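Local coordinates for CG8862 (Drosophila melanogaster, PDB 3ISM), which is the mitochondrial endonuclease EndoG, which probably cuts DNA and RNA without sequence specificity using magnesium, and is here bound to its inhibitor EndoGI, at residues F224-P227 and P228-E232; V209-N212 and Q213-N217. All blocks are in the same frame, centred on the assembly; numbering follows the deposited sequence. Where two conformers were deposited one is given.

How the contacts relate
Both contacts are local, and each is centred on a proline carbonyl: in contact 1 that of P227 opens helix 228-235, while in contact 2 that of P211 closes a tight turn after strand 203-211. Contact 2 comes first in the chain. Both are partly buried, so they differ in chemistry alone: contact 1 has a serine hydroxyl at its centre, whereas contact 2 has an apolar side facing helices 129-133 and 136-146 and a polar one at Q213. They meet through F224: its O probably accepts a hydrogen bond from V209 N (2.9 Å), and its ring packs on M210, P211 and I215, with F224 CZ 3.7 Å from I215 CD1.

Contact 1 (F224-P227 and P228-E232); sequences FQVP and PESVE
S230 reaches back along the first turn of helix 228-235 to P227, the N-cap residue, and binds its carbonyl oxygen twice. Traced outward from the backbone, S230 CB comes first, 3.5 Å from P227 O. OG then sits between the backbone N and the carbonyl carbon of its own residue (chi1 69°), a rotation that swings the hydroxyl toward the start of the helix. There S230 OG donates to P227 O at 2.6 Å, lying in the carbonyl plane with a C=O...OG angle of 151°. The ring of P227 is near as well, P227 CD lying 4.1 Å from S230 OG.

The backbone uses the same acceptor less directly. S230 N donates to P227 O at 3.0 Å but stands above the carbonyl plane, and V231 N adds a weak bond to P227 O at 3.5 Å. The in-plane approach is thus taken by the hydroxyl. Replacing the serine by alanine removes that in-plane donor, and P227 O would probably be left with the off-plane bond from S230 N and the weak one from V231 N.

P228 fits the first position of a helix, where no N-H is needed for an intrahelical bond; its O accepts from E232 N at 2.9 Å, an i to i+4 bond of the helix itself. P227 CB and P228 CD touch at 3.9 Å.

Around this start, V226 pairs through its backbone with S207 of strand 203-211, on which P228 also packs. E229 and E232 both form salt bridges with R245 and pack on F84 of the second subunit, so this face of the first turn meets the other copy, while V231 turns to Y191 and V193 of strand 189-197 in the sheet of its own chain.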
ATOM      1  N   PHE B 224       7.399  23.257   3.326  1.00 30.02           N
ATOM      2  CA  PHE B 224       6.803  21.932   3.229  1.00 29.78           C
ATOM      3  C   PHE B 224       5.289  21.919   3.424  1.00 29.99           C
ATOM      4  O   PHE B 224       4.679  20.860   3.479  1.00 29.80           O
ATOM      5  CB  PHE B 224       7.481  20.997   4.211  1.00 29.30           C
ATOM      6  CG  PHE B 224       8.924  20.777   3.913  1.00 28.64           C
ATOM      7  CD1 PHE B 224       9.309  20.062   2.782  1.00 28.71           C
ATOM      8  CD2 PHE B 224       9.901  21.288   4.756  1.00 27.58           C
ATOM      9  CE1 PHE B 224      10.654  19.863   2.498  1.00 30.04           C
ATOM     10  CE2 PHE B 224      11.244  21.093   4.493  1.00 28.14           C
ATOM     11  CZ  PHE B 224      11.628  20.382   3.359  1.00 29.88           C
ATOM     12  N   GLN B 225       4.698  23.105   3.517  1.00 30.38           N
ATOM     13  CA  GLN B 225       3.251  23.243   3.645  1.00 30.80           C
ATOM     14  C   GLN B 225       2.546  22.838   2.342  1.00 30.57           C
ATOM     15  O   GLN B 225       2.976  23.225   1.263  1.00 30.82           O
ATOM     16  CB  GLN B 225       2.883  24.674   4.066  1.00 30.86           C
ATOM     17  CG  GLN B 225       2.962  24.901   5.578  1.00 31.23           C
ATOM     18  CD  GLN B 225       2.732  26.355   6.001  1.00 32.15           C
ATOM     19  OE1 GLN B 225       3.253  27.285   5.392  1.00 32.98           O
ATOM     20  NE2 GLN B 225       1.957  26.544   7.073  1.00 35.56           N
ATOM     21  N   VAL B 226       1.501  22.019   2.481  1.00 30.09           N
ATOM     22  CA  VAL B 226       0.729  21.462   1.370  0.50 30.45           C
ATOM     23  C   VAL B 226      -0.772  21.576   1.721  1.00 30.34           C
ATOM     24  O   VAL B 226      -1.123  21.477   2.897  1.00 30.33           O
ATOM     25  CB  VAL B 226       1.090  19.943   1.155  0.50 30.38           C
ATOM     26  CG1 VAL B 226       0.502  19.419  -0.106  0.50 30.27           C
ATOM     27  CG2 VAL B 226       2.595  19.724   1.099  0.50 30.12           C
ATOM     28  N   PRO B 227      -1.659  21.787   0.718  1.00 30.57           N
ATOM     29  CA  PRO B 227      -3.089  21.706   1.010  1.00 30.76           C
ATOM     30  C   PRO B 227      -3.464  20.362   1.619  1.00 30.77           C
ATOM     31  O   PRO B 227      -3.037  19.332   1.112  1.00 31.49           O
ATOM     32  CB  PRO B 227      -3.737  21.849  -0.372  1.00 31.08           C
ATOM     33  CG  PRO B 227      -2.766  22.679  -1.140  1.00 30.97           C
ATOM     34  CD  PRO B 227      -1.414  22.204  -0.684  1.00 30.37           C
ATOM     35  N   PRO B 228      -4.261  20.369   2.707  1.00 30.73           N
ATOM     36  CA  PRO B 228      -4.625  19.133   3.416  1.00 30.87           C
ATOM     37  C   PRO B 228      -5.277  18.079   2.525  1.00 30.86           C
ATOM     38  O   PRO B 228      -5.054  16.893   2.741  1.00 31.21           O
ATOM     39  CB  PRO B 228      -5.613  19.611   4.484  1.00 30.52           C
ATOM     40  CG  PRO B 228      -6.040  20.983   4.053  1.00 30.71           C
ATOM     41  CD  PRO B 228      -4.864  21.558   3.332  1.00 30.95           C
ATOM     42  N   GLU B 229      -6.040  18.524   1.525  1.00 31.13           N
ATOM     43  CA  GLU B 229      -6.736  17.645   0.589  0.50 31.35           C
ATOM     44  C   GLU B 229      -5.752  16.838  -0.247  1.00 31.59           C
ATOM     45  O   GLU B 229      -6.020  15.705  -0.621  1.00 32.12           O
ATOM     46  CB  GLU B 229      -7.648  18.462  -0.334  0.50 31.37           C
ATOM     47  CG  GLU B 229      -8.824  19.154   0.371  0.50 30.83           C
ATOM     48  CD  GLU B 229      -8.452  20.472   1.043  0.50 30.07           C
ATOM     49  OE1 GLU B 229      -7.355  21.013   0.752  0.50 29.03           O
ATOM     50  OE2 GLU B 229      -9.265  20.963   1.862  0.50 27.83           O
ATOM     51  N   SER B 230      -4.593  17.420  -0.533  1.00 31.29           N
ATOM     52  CA  SER B 230      -3.582  16.664  -1.271  1.00 31.64           C
ATOM     53  C   SER B 230      -2.938  15.598  -0.380  1.00 31.20           C
ATOM     54  O   SER B 230      -2.588  14.525  -0.865  1.00 32.44           O
ATOM     55  CB  SER B 230      -2.518  17.581  -1.846  1.00 31.71           C
ATOM     56  OG  SER B 230      -1.760  18.102  -0.784  1.00 34.38           O
ATOM     57  N   VAL B 231      -2.807  15.867   0.920  1.00 30.04           N
ATOM     58  CA  VAL B 231      -2.371  14.819   1.871  1.00 29.13           C
ATOM     59  C   VAL B 231      -3.418  13.690   1.947  1.00 29.46           C
ATOM     60  O   VAL B 231      -3.079  12.516   1.938  1.00 29.27           O
ATOM     61  CB  VAL B 231      -2.120  15.376   3.316  1.00 29.09           C
ATOM     62  CG1 VAL B 231      -1.507  14.296   4.215  1.00 28.12           C
ATOM     63  CG2 VAL B 231      -1.218  16.621   3.311  1.00 25.27           C
ATOM     64  N   GLU B 232      -4.695  14.073   2.037  1.00 29.91           N
ATOM     65  CA  GLU B 232      -5.804  13.132   2.085  1.00 30.60           C
ATOM     66  C   GLU B 232      -5.837  12.235   0.856  1.00 30.78           C
ATOM     67  O   GLU B 232      -5.958  11.025   0.959  1.00 30.97           O
ATOM     68  CB  GLU B 232      -7.126  13.893   2.234  1.00 30.31           C
ATOM     69  CG  GLU B 232      -7.261  14.518   3.626  1.00 32.13           C
ATOM     70  CD  GLU B 232      -8.544  15.277   3.854  1.00 31.85           C
ATOM     71  OE1 GLU B 232      -9.014  15.943   2.919  1.00 34.52           O
ATOM     72  OE2 GLU B 232      -9.076  15.226   4.984  1.00 34.36           O
TER

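Contact 2 (V209-N212 and Q213-N217); sequences VMPN and QVISN
An inverse gamma turn centred on N212 ends strand 203-211 and sends the chain into the loop that follows. Its defining bond, from Q213 N to P211 O, measures 2.9 Å and is weak and bent (136° at the hydrogen), as expected for a bond that closes a three-residue turn.

On one side of this turn, Q213 folds back over P211. Its CG lies between its own backbone N and carbonyl carbon (chi1 64°), and the extended remainder carries the amide alongside the CB–CG bond of the proline. Q213 CD is 3.5 Å from P211 CB, with OE1 near that same carbon, whereas Q213 NE2 lies 3.6 Å from P211 CG. All three amide atoms therefore share the contact, which is van der Waals packing between a polar group and ring carbons.

I215 supplies the other half with a single atom, CD1. It touches M210 CE at 3.6 Å, the two side chains crossing at about a right angle; M210 brings its methyl there by bending at chi3 (63°). The same I215 CD1 also lies 4.0 Å from P211 CD. Both M210 and I215 also pack on A136 and F132, so this apolar junction packs the loop against F132 of helix 129-133 and A136 of helix 136-146.

The amide of N212 points elsewhere, with OD1 accepting from V128 N and ND2 donating to the carbonyls of P126 and P187. Three bonds should fix its rotation, and its side chain lies about 7 Å from that of N133, a magnesium ligand predicted to be catalytic. The chemistry thus implies a turn held by unlike interactions: one weak backbone bond, an amide packed on a proline ring, a hydrocarbon contact between M210 and I215, and an amide held by three bonds, near but not in the metal site.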
ATOM      1  N   VAL B 209       4.033  18.136   4.364  1.00 28.89           N
ATOM      2  CA  VAL B 209       4.542  16.873   3.832  1.00 28.93           C
ATOM      3  C   VAL B 209       6.054  17.040   3.637  1.00 28.99           C
ATOM      4  O   VAL B 209       6.498  17.938   2.914  1.00 27.92           O
ATOM      5  CB  VAL B 209       3.858  16.501   2.495  1.00 29.08           C
ATOM      6  CG1 VAL B 209       4.647  15.419   1.726  1.00 28.89           C
ATOM      7  CG2 VAL B 209       2.421  16.054   2.740  1.00 28.48           C
ATOM      8  N   MET B 210       6.845  16.192   4.295  1.00 28.66           N
ATOM      9  CA  MET B 210       8.302  16.298   4.156  1.00 28.97           C
ATOM     10  C   MET B 210       8.848  14.994   3.615  1.00 28.34           C
ATOM     11  O   MET B 210       8.402  13.948   4.035  1.00 28.84           O
ATOM     12  CB  MET B 210       8.954  16.632   5.498  1.00 28.66           C
ATOM     13  CG  MET B 210       8.517  17.977   6.077  1.00 28.75           C
ATOM     14  SD  MET B 210       9.187  18.273   7.722  1.00 30.74           S
ATOM     15  CE  MET B 210      10.943  18.323   7.423  1.00 28.23           C
ATOM     16  N   PRO B 211       9.806  15.059   2.675  1.00 28.25           N
ATOM     17  CA  PRO B 211      10.340  13.829   2.105  1.00 28.10           C
ATOM     18  C   PRO B 211      11.277  13.137   3.103  1.00 28.43           C
ATOM     19  O   PRO B 211      11.989  13.805   3.868  1.00 28.10           O
ATOM     20  CB  PRO B 211      11.097  14.319   0.863  1.00 27.73           C
ATOM     21  CG  PRO B 211      11.573  15.722   1.255  1.00 27.90           C
ATOM     22  CD  PRO B 211      10.457  16.270   2.119  1.00 28.06           C
ATOM     23  N   ASN B 212      11.257  11.811   3.091  1.00 28.08           N
ATOM     24  CA  ASN B 212      12.104  11.005   3.948  1.00 28.53           C
ATOM     25  C   ASN B 212      13.517  10.951   3.350  1.00 28.86           C
ATOM     26  O   ASN B 212      13.956   9.925   2.831  1.00 28.92           O
ATOM     27  CB  ASN B 212      11.492   9.602   4.102  1.00 28.32           C
ATOM     28  CG  ASN B 212      12.168   8.756   5.181  1.00 29.65           C
ATOM     29  OD1 ASN B 212      12.984   9.255   5.951  1.00 28.57           O
ATOM     30  ND2 ASN B 212      11.798   7.459   5.252  1.00 28.40           N
ATOM     31  N   GLN B 213      14.222  12.074   3.427  1.00 28.75           N
ATOM     32  CA  GLN B 213      15.571  12.168   2.881  1.00 29.09           C
ATOM     33  C   GLN B 213      16.341  13.225   3.646  1.00 28.61           C
ATOM     34  O   GLN B 213      15.752  13.960   4.436  1.00 28.57           O
ATOM     35  CB  GLN B 213      15.526  12.529   1.388  1.00 29.38           C
ATOM     36  CG  GLN B 213      14.938  13.891   1.110  1.00 29.85           C
ATOM     37  CD  GLN B 213      14.425  14.035  -0.310  1.00 31.39           C
ATOM     38  OE1 GLN B 213      13.927  13.070  -0.914  1.00 32.03           O
ATOM     39  NE2 GLN B 213      14.514  15.252  -0.840  1.00 30.57           N
ATOM     40  N   VAL B 214      17.645  13.326   3.395  1.00 28.64           N
ATOM     41  CA  VAL B 214      18.430  14.427   3.957  1.00 27.99           C
ATOM     42  C   VAL B 214      17.890  15.782   3.466  1.00 28.83           C
ATOM     43  O   VAL B 214      17.848  16.067   2.266  1.00 28.72           O
ATOM     44  CB  VAL B 214      19.936  14.284   3.665  1.00 28.08           C
ATOM     45  CG1 VAL B 214      20.701  15.575   4.016  1.00 26.06           C
ATOM     46  CG2 VAL B 214      20.516  13.101   4.429  1.00 27.42           C
ATOM     47  N   ILE B 215      17.433  16.590   4.418  1.00 29.46           N
ATOM     48  CA  ILE B 215      16.990  17.949   4.149  1.00 29.52           C
ATOM     49  C   ILE B 215      17.994  18.911   4.764  1.00 30.42           C
ATOM     50  O   ILE B 215      18.456  18.695   5.887  1.00 30.13           O
ATOM     51  CB  ILE B 215      15.587  18.217   4.755  1.00 29.31           C
ATOM     52  CG1 ILE B 215      14.540  17.334   4.076  1.00 27.80           C
ATOM     53  CG2 ILE B 215      15.196  19.693   4.584  1.00 28.54           C
ATOM     54  CD1 ILE B 215      13.229  17.348   4.777  1.00 24.70           C
ATOM     55  N   SER B 216      18.327  19.967   4.023  1.00 31.16           N
ATOM     56  CA  SER B 216      19.188  21.028   4.531  1.00 32.61           C
ATOM     57  C   SER B 216      18.690  21.621   5.863  1.00 33.41           C
ATOM     58  O   SER B 216      17.486  21.821   6.053  1.00 33.60           O
ATOM     59  CB  SER B 216      19.313  22.130   3.484  1.00 32.34           C
ATOM     60  OG  SER B 216      20.369  23.004   3.821  1.00 33.58           O
ATOM     61  N   ASN B 217      19.621  21.899   6.775  1.00 34.31           N
ATOM     62  CA  ASN B 217      19.296  22.485   8.085  1.00 35.33           C
ATOM     63  C   ASN B 217      18.802  23.941   8.012  1.00 35.66           C
ATOM     64  O   ASN B 217      18.223  24.457   8.969  1.00 35.95           O
ATOM     65  CB  ASN B 217      20.514  22.432   9.031  1.00 35.21           C
ATOM     66  CG  ASN B 217      20.813  21.031   9.552  1.00 36.35           C
ATOM     67  OD1 ASN B 217      19.994  20.107   9.442  1.00 35.31           O
ATOM     68  ND2 ASN B 217      22.003  20.868  10.131  1.00 36.72           N
TER